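Local coordinates for motility-associated killing factor MakB (Vibrio cholerae serotype O1, PDB 6W1W), which probably acts as one subunit of a three-component cytotoxin whose architecture resembles that of the alpha-pore-forming toxins, at residues G39-A42 / K43-W47. Residues are numbered along the deposited sequence; the frame is centred on the assembly and turned at random.
Sequences GHVA and KDPNW
Val41 and Asp44 come together where the backbone folds back sharply through Ala42 and Lys43, bringing their CA atoms to 5.0 Å and turning the loop after helix 9-35 toward helix 46-66. The small Ala42 fits this exposed bend, and the long, charged Lys43 leads away from it. Asp44 takes a positive phi of 58°, a left-handed conformation that aspartate tolerates better than most residues with a side chain. Its carboxylate approaches the imidazole of His40 obliquely, the two planes 69° apart. In the model as built, CD2 of His40 is the ring atom nearest OD2 of Asp44, at 3.0 Å, and the acid makes no hydrogen bond with the ring. The torsion of Asp44 (CG roughly opposite the backbone N, chi1 -157°) directs the carboxylate toward His40, while OD1 forms a salt bridge with Arg52, nearly two turns into helix 46-66. Beside this polar pair, the CG2 methyl of Val41 sits 3.6 Å from CD of Pro45, the side chains crossing at about a right angle; branched and apolar, Val41 also packs on Leu48 and on Ala255 of helix 251-270. Pro45 is tolerated at the N-cap, where its missing N-H costs nothing, though it offers no side-chain acceptor for the first-turn amides. Asp44 and Arg52 probably have offsetting effects on His40, leaving its charge open; their salt bridge ties the turn to helix 46-66.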
ATOM      1  N   GLY A  39      -3.861   5.023  25.336  1.00115.75           N
ATOM      2  CA  GLY A  39      -3.690   5.150  26.767  1.00110.04           C
ATOM      3  C   GLY A  39      -5.017   5.149  27.500  1.00121.24           C
ATOM      4  O   GLY A  39      -6.042   4.690  26.989  1.00129.69           O
ATOM      5  N   HIS A  40      -4.994   5.685  28.718  1.00119.52           N
ATOM      6  CA  HIS A  40      -6.138   5.632  29.617  1.00129.74           C
ATOM      7  C   HIS A  40      -6.732   7.020  29.824  1.00135.30           C
ATOM      8  O   HIS A  40      -6.045   8.040  29.691  1.00141.85           O
ATOM      9  CB  HIS A  40      -5.735   5.034  30.965  1.00143.96           C
ATOM     10  CG  HIS A  40      -4.989   3.741  30.852  1.00148.52           C
ATOM     11  ND1 HIS A  40      -3.613   3.672  30.851  1.00147.06           N
ATOM     12  CD2 HIS A  40      -5.429   2.467  30.720  1.00144.73           C
ATOM     13  CE1 HIS A  40      -3.236   2.412  30.732  1.00143.17           C
ATOM     14  NE2 HIS A  40      -4.319   1.660  30.649  1.00144.68           N
ATOM     15  N   VAL A  41      -8.024   7.043  30.150  1.00135.38           N
ATOM     16  CA  VAL A  41      -8.730   8.272  30.492  1.00140.55           C
ATOM     17  C   VAL A  41      -8.920   8.331  32.002  1.00161.75           C
ATOM     18  O   VAL A  41      -8.258   7.609  32.755  1.00169.06           O
ATOM     19  CB  VAL A  41     -10.079   8.374  29.757  1.00125.83           C
ATOM     20  CG1 VAL A  41      -9.866   8.271  28.265  1.00119.12           C
ATOM     21  CG2 VAL A  41     -11.041   7.294  30.237  1.00121.18           C
ATOM     22  N   ALA A  42      -9.826   9.197  32.454  1.00169.54           N
ATOM     23  CA  ALA A  42     -10.090   9.352  33.881  1.00166.38           C
ATOM     24  C   ALA A  42     -10.628   8.066  34.495  1.00158.33           C
ATOM     25  O   ALA A  42      -9.870   7.293  35.092  1.00151.18           O
ATOM     26  CB  ALA A  42     -11.077  10.496  34.123  1.00157.47           C
ATOM     27  N   LYS A  43     -11.939   7.837  34.371  1.00155.56           N
ATOM     28  CA  LYS A  43     -12.537   6.660  34.989  1.00162.10           C
ATOM     29  C   LYS A  43     -12.020   5.375  34.354  1.00169.64           C
ATOM     30  O   LYS A  43     -11.961   4.335  35.020  1.00172.94           O
ATOM     31  CB  LYS A  43     -14.064   6.748  34.893  1.00161.04           C
ATOM     32  CG  LYS A  43     -14.806   5.497  35.358  1.00165.36           C
ATOM     33  CD  LYS A  43     -14.513   5.168  36.818  1.00167.89           C
ATOM     34  CE  LYS A  43     -15.193   3.871  37.245  1.00159.69           C
ATOM     35  NZ  LYS A  43     -14.875   3.524  38.659  1.00162.37           N
ATOM     36  N   ASP A  44     -11.608   5.438  33.084  1.00167.73           N
ATOM     37  CA  ASP A  44     -11.176   4.290  32.296  1.00155.85           C
ATOM     38  C   ASP A  44     -12.310   3.273  32.238  1.00141.53           C
ATOM     39  O   ASP A  44     -12.240   2.223  32.890  1.00129.87           O
ATOM     40  CB  ASP A  44      -9.901   3.677  32.880  1.00154.96           C
ATOM     41  CG  ASP A  44      -9.115   2.889  31.858  1.00157.01           C
ATOM     42  OD1 ASP A  44      -9.585   2.777  30.707  1.00156.12           O
ATOM     43  OD2 ASP A  44      -8.027   2.388  32.205  1.00157.76           O
ATOM     44  N   PRO A  45     -13.373   3.551  31.469  1.00139.40           N
ATOM     45  CA  PRO A  45     -14.548   2.673  31.489  1.00137.01           C
ATOM     46  C   PRO A  45     -14.305   1.361  30.763  1.00130.97           C
ATOM     47  O   PRO A  45     -13.195   1.097  30.294  1.00116.53           O
ATOM     48  CB  PRO A  45     -15.621   3.515  30.788  1.00130.17           C
ATOM     49  CG  PRO A  45     -14.840   4.335  29.821  1.00126.26           C
ATOM     50  CD  PRO A  45     -13.533   4.654  30.506  1.00134.93           C
ATOM     51  N   ASN A  46     -15.348   0.535  30.656  1.00130.47           N
ATOM     52  CA  ASN A  46     -15.168  -0.815  30.129  1.00137.67           C
ATOM     53  C   ASN A  46     -14.819  -0.796  28.646  1.00137.22           C
ATOM     54  O   ASN A  46     -13.861  -1.454  28.220  1.00116.42           O
ATOM     55  CB  ASN A  46     -16.420  -1.659  30.376  1.00137.58           C
ATOM     56  CG  ASN A  46     -16.289  -3.074  29.824  1.00149.29           C
ATOM     57  OD1 ASN A  46     -16.878  -3.408  28.795  1.00152.93           O
ATOM     58  ND2 ASN A  46     -15.507  -3.906  30.504  1.00146.94           N
ATOM     59  N   TRP A  47     -15.586  -0.051  27.838  1.00113.68           N
ATOM     60  CA  TRP A  47     -15.378  -0.084  26.392  1.00110.13           C
ATOM     61  C   TRP A  47     -13.942   0.257  26.024  1.00106.62           C
ATOM     62  O   TRP A  47     -13.423  -0.251  25.023  1.00104.26           O
ATOM     63  CB  TRP A  47     -16.351   0.865  25.686  1.00109.75           C
ATOM     64  CG  TRP A  47     -16.144   2.334  25.996  1.00129.49           C
ATOM     65  CD1 TRP A  47     -16.802   3.072  26.941  1.00130.29           C
ATOM     66  CD2 TRP A  47     -15.229   3.233  25.353  1.00107.92           C
ATOM     67  NE1 TRP A  47     -16.351   4.369  26.926  1.00127.70           N
ATOM     68  CE2 TRP A  47     -15.383   4.492  25.964  1.00124.13           C
ATOM     69  CE3 TRP A  47     -14.291   3.092  24.326  1.00103.75           C
ATOM     70  CZ2 TRP A  47     -14.635   5.605  25.579  1.00114.35           C
ATOM     71  CZ3 TRP A  47     -13.548   4.196  23.947  1.00118.06           C
ATOM     72  CH2 TRP A  47     -13.725   5.436  24.570  1.00104.34           C
TER